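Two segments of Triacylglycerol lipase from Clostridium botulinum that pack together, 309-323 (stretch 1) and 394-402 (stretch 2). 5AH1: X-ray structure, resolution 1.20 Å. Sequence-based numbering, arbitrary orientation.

Stretch 1 (309-323) STEGAQELNTWVKAQ
Stretch 2, residues 394-402: GPKLGSNDV

Stretch 1 begins as a helix, from Thr 310 to about Asn 317. Thr 318 (phi/psi -70/-11) and Trp 319 (-134/-18) follow, Val 320 N still bonding Leu 316 O at 2.9 Å, and the chain is extended from Val 320 (-94/99) through Lys 321 (-109/158) and Ala 322 (-70/120) to Gln 323 (-78/146). Stretch 2 has no regular structure, yet it runs alongside in the same overall direction: the CA atoms of Gln 314 and Leu 397 lie 4.9 Å apart, those of Asn 317 and Ser 399 5.3 Å, those of Thr 318 and Gly 398 5.1 Å, and those of Ala 322 and Asp 401 5.9 Å; at the turn the pairing is locally irregular. Ser 309 (chi1 p) caps the helix, its OG accepting from Gly 312 N at 3.1 Å. Stretch 2 folds through a type II turn from Lys 396 to Ser 399, closed by Ser 399 N to Lys 396 O at 3.2 Å. Between the stretches 462 Å² is buried, both sides summed.

Two direct hydrogen bonds join them. Asn 317, with CA-to-CB toward stretch 2 (chi1 m, chi2 -13°), donates from ND2 to Leu 397 O at 3.0 Å and 152°; the amide suits this buried place because it can donate to a turn carbonyl, while OD1 is satisfied elsewhere in the structure. Asp 401 (chi1 m, chi2 5°) starts sideways but brings its carboxylate nearer, and OD1 accepts from Ala 322 N at 2.9 Å in a nearly straight 178° bond. A carboxylate fits because OD1 also accepts from a water.

Waters extend this network. One donates to Gln 314 OE1 (2.8 Å) and accepts from Gly 398 N (3.0 Å). A second accepts from Ser 399 OG (2.7 Å) and donates to Asn 317 O (2.8 Å) and Val 320 O (2.9 Å). The third donates to Val 320 O (2.9 Å) and Asp 401 OD2 (2.8 Å), the fourth to Ala 322 O (2.9 Å) and Asp 401 OD1 (2.8 Å). Ser 399 OG (chi1 t) also accepts from Asp 401 N at 2.9 Å, bracing stretch 2.

Van der Waals contacts, mostly carbon against polar atoms, fill the remainder. Leu 397 (chi1 m, chi2 t), its CA-to-CB bond toward stretch 1, covers the helix surface with a branched apolar side chain: CD1 lies 3.8 Å from Thr 310 O and 4.2 Å from Thr 310 CB, and CB 3.7 Å from OE1 of Gln 314 (chi1 and chi2 t). The compact ring of Pro 395 (C-gamma endo), CA-to-CB also toward stretch 1, packs at the buried amide, CB 3.4 Å from Asn 317 ND2. The small Ala 322 has CA-to-CB toward stretch 2, with CB 3.4 Å from Asp 401 OD2.

Gly 398 has phi/psi 64/17, where positive phi favours glycine; an ideal CB would also lie 3.0 Å from Thr 318 CG2, a clash. Its bare backbone permits close approach: Gly 398 O receives a CA-H...O contact from Thr 318 CA at 3.4 Å.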

# COMPACT_ATOMS: atom_id res chain seq x y z
N SER A 309 6.45 1.08 -10.64
CA SER A 309 6.69 1.95 -11.79
C SER A 309 5.41 2.07 -12.61
O SER A 309 4.52 1.22 -12.52
CB SER A 309 7.82 1.40 -12.67
OG SER A 309 7.44 0.25 -13.40
N THR A 310 5.31 3.10 -13.45
CA THR A 310 4.10 3.25 -14.24
C THR A 310 3.94 2.09 -15.24
O THR A 310 2.83 1.60 -15.43
CB THR A 310 4.03 4.62 -14.92
OG1 THR A 310 5.15 4.80 -15.79
CG2 THR A 310 4.00 5.74 -13.86
N GLU A 311 5.03 1.65 -15.86
CA GLU A 311 4.97 0.48 -16.72
C GLU A 311 4.45 -0.76 -15.97
O GLU A 311 3.63 -1.53 -16.50
CB GLU A 311 6.35 0.20 -17.29
CG GLU A 311 6.44 -0.99 -18.26
CD GLU A 311 7.88 -1.36 -18.62
OE1 GLU A 311 8.77 -1.17 -17.76
OE2 GLU A 311 8.11 -1.83 -19.76
N GLY A 312 4.99 -1.00 -14.78
CA GLY A 312 4.64 -2.19 -14.04
C GLY A 312 3.22 -2.15 -13.49
O GLY A 312 2.53 -3.17 -13.47
N ALA A 313 2.79 -0.97 -13.07
CA ALA A 313 1.42 -0.80 -12.58
C ALA A 313 0.44 -0.98 -13.75
O ALA A 313 -0.61 -1.60 -13.58
CB ALA A 313 1.27 0.56 -11.95
N GLN A 314 0.78 -0.43 -14.91
CA GLN A 314 -0.03 -0.65 -16.10
C GLN A 314 -0.16 -2.14 -16.38
O GLN A 314 -1.26 -2.63 -16.66
CB GLN A 314 0.60 0.07 -17.29
CG GLN A 314 -0.12 -0.15 -18.60
CD GLN A 314 0.48 0.70 -19.70
OE1 GLN A 314 -0.07 1.71 -20.09
NE2 GLN A 314 1.66 0.32 -20.16
N GLU A 315 0.96 -2.86 -16.31
CA GLU A 315 0.90 -4.30 -16.54
C GLU A 315 -0.05 -5.01 -15.55
O GLU A 315 -0.83 -5.87 -15.94
CB GLU A 315 2.29 -4.93 -16.48
CG GLU A 315 2.27 -6.42 -16.85
CD GLU A 315 3.62 -7.12 -16.77
OE1 GLU A 315 4.54 -6.58 -16.15
OE2 GLU A 315 3.74 -8.24 -17.29
N LEU A 316 0.06 -4.68 -14.26
CA LEU A 316 -0.85 -5.22 -13.25
C LEU A 316 -2.31 -4.93 -13.62
O LEU A 316 -3.15 -5.81 -13.54
CB LEU A 316 -0.52 -4.63 -11.88
CG LEU A 316 -1.24 -5.31 -10.71
CD1 LEU A 316 -0.58 -6.64 -10.38
CD2 LEU A 316 -1.29 -4.42 -9.49
N ASN A 317 -2.56 -3.72 -14.09
CA ASN A 317 -3.90 -3.29 -14.41
C ASN A 317 -4.51 -4.07 -15.56
O ASN A 317 -5.74 -4.11 -15.69
CB ASN A 317 -3.90 -1.81 -14.74
CG ASN A 317 -3.56 -0.94 -13.56
OD1 ASN A 317 -3.56 -1.40 -12.41
ND2 ASN A 317 -3.33 0.35 -13.82
N THR A 318 -3.68 -4.64 -16.44
CA THR A 318 -4.22 -5.38 -17.57
C THR A 318 -4.90 -6.69 -17.17
O THR A 318 -5.61 -7.28 -17.98
CB THR A 318 -3.17 -5.66 -18.67
OG1 THR A 318 -2.20 -6.56 -18.16
CG2 THR A 318 -2.55 -4.36 -19.16
N TRP A 319 -4.73 -7.12 -15.91
CA TRP A 319 -5.41 -8.34 -15.45
C TRP A 319 -6.07 -8.20 -14.08
O TRP A 319 -6.94 -9.01 -13.75
CB TRP A 319 -4.48 -9.55 -15.49
CG TRP A 319 -3.37 -9.55 -14.48
CD1 TRP A 319 -2.19 -8.88 -14.55
CD2 TRP A 319 -3.37 -10.24 -13.22
NE1 TRP A 319 -1.45 -9.12 -13.41
CE2 TRP A 319 -2.15 -9.96 -12.58
CE3 TRP A 319 -4.29 -11.08 -12.58
CZ2 TRP A 319 -1.84 -10.47 -11.32
CZ3 TRP A 319 -3.96 -11.61 -11.35
CH2 TRP A 319 -2.76 -11.30 -10.73
N VAL A 320 -5.68 -7.21 -13.29
CA VAL A 320 -6.28 -7.03 -11.98
C VAL A 320 -7.43 -6.03 -12.11
O VAL A 320 -7.22 -4.82 -12.13
CB VAL A 320 -5.23 -6.58 -10.93
CG1 VAL A 320 -5.88 -6.29 -9.60
CG2 VAL A 320 -4.17 -7.66 -10.76
N LYS A 321 -8.65 -6.55 -12.20
CA LYS A 321 -9.83 -5.74 -12.49
C LYS A 321 -10.72 -5.60 -11.28
O LYS A 321 -10.68 -6.40 -10.34
CB LYS A 321 -10.63 -6.32 -13.65
CG LYS A 321 -11.38 -7.58 -13.36
CD LYS A 321 -12.15 -8.10 -14.57
CE LYS A 321 -13.51 -7.49 -14.69
NZ LYS A 321 -14.29 -8.20 -15.76
N ALA A 322 -11.53 -4.54 -11.30
CA ALA A 322 -12.56 -4.36 -10.30
C ALA A 322 -13.64 -5.41 -10.52
O ALA A 322 -14.25 -5.48 -11.59
CB ALA A 322 -13.17 -2.96 -10.40
N GLN A 323 -13.86 -6.24 -9.51
CA GLN A 323 -14.85 -7.31 -9.58
C GLN A 323 -16.26 -6.76 -9.38
O GLN A 323 -16.46 -5.81 -8.63
CB GLN A 323 -14.51 -8.35 -8.51
CG GLN A 323 -13.16 -9.04 -8.78
CD GLN A 323 -13.19 -9.87 -10.05
OE1 GLN A 323 -14.17 -10.58 -10.32
NE2 GLN A 323 -12.13 -9.80 -10.83
N GLY A 394 -7.62 5.34 -8.96
CA GLY A 394 -7.95 4.04 -9.48
C GLY A 394 -7.12 3.75 -10.70
O GLY A 394 -6.48 4.65 -11.24
N PRO A 395 -7.11 2.48 -11.12
CA PRO A 395 -6.32 2.09 -12.29
C PRO A 395 -6.97 2.63 -13.57
O PRO A 395 -8.18 2.49 -13.74
CB PRO A 395 -6.38 0.57 -12.23
CG PRO A 395 -7.72 0.29 -11.57
CD PRO A 395 -7.84 1.34 -10.52
N LYS A 396 -6.13 3.22 -14.43
CA LYS A 396 -6.54 3.75 -15.73
C LYS A 396 -5.61 3.24 -16.83
O LYS A 396 -6.10 2.85 -17.89
CB LYS A 396 -6.55 5.28 -15.69
CG LYS A 396 -7.55 5.82 -14.68
CD LYS A 396 -7.50 7.32 -14.50
CE LYS A 396 -6.24 7.85 -13.88
NZ LYS A 396 -5.89 7.25 -12.56
N LEU A 397 -4.30 3.22 -16.59
CA LEU A 397 -3.36 2.66 -17.55
C LEU A 397 -3.67 1.19 -17.73
O LEU A 397 -3.68 0.43 -16.77
CB LEU A 397 -1.92 2.82 -17.06
CG LEU A 397 -1.40 4.23 -16.77
CD1 LEU A 397 0.05 4.14 -16.22
CD2 LEU A 397 -1.46 5.15 -17.97
N GLY A 398 -3.95 0.78 -18.96
CA GLY A 398 -4.25 -0.60 -19.25
C GLY A 398 -5.49 -1.17 -18.59
O GLY A 398 -5.63 -2.40 -18.56
N SER A 399 -6.40 -0.32 -18.09
CA SER A 399 -7.55 -0.78 -17.31
C SER A 399 -8.87 -0.54 -18.02
O SER A 399 -9.03 0.46 -18.71
CB SER A 399 -7.58 -0.05 -15.95
OG SER A 399 -8.64 -0.54 -15.13
N ASN A 400 -9.81 -1.43 -17.74
CA ASN A 400 -11.21 -1.25 -18.12
C ASN A 400 -12.09 -0.86 -16.93
O ASN A 400 -13.30 -0.72 -17.07
CB ASN A 400 -11.78 -2.53 -18.73
CG ASN A 400 -11.05 -2.96 -19.97
OD1 ASN A 400 -10.82 -2.16 -20.87
ND2 ASN A 400 -10.72 -4.24 -20.04
N ASP A 401 -11.51 -0.66 -15.76
CA ASP A 401 -12.32 -0.31 -14.58
C ASP A 401 -12.99 1.04 -14.77
O ASP A 401 -12.43 1.96 -15.39
CB ASP A 401 -11.44 -0.23 -13.33
CG ASP A 401 -10.96 -1.58 -12.82
OD1 ASP A 401 -11.20 -2.63 -13.46
OD2 ASP A 401 -10.36 -1.57 -11.73
N VAL A 402 -14.19 1.17 -14.22
CA VAL A 402 -14.90 2.44 -14.20
C VAL A 402 -14.51 3.19 -12.94
O VAL A 402 -14.49 2.60 -11.85
CB VAL A 402 -16.42 2.21 -14.27
CG1 VAL A 402 -17.20 3.51 -14.05
CG2 VAL A 402 -16.78 1.61 -15.62
O HOH W 1 -2.56 2.74 -20.77
O HOH W 2 -7.29 -2.60 -13.94
O HOH W 3 -8.63 -3.19 -10.18
O HOH W 4 -13.80 -3.64 -13.81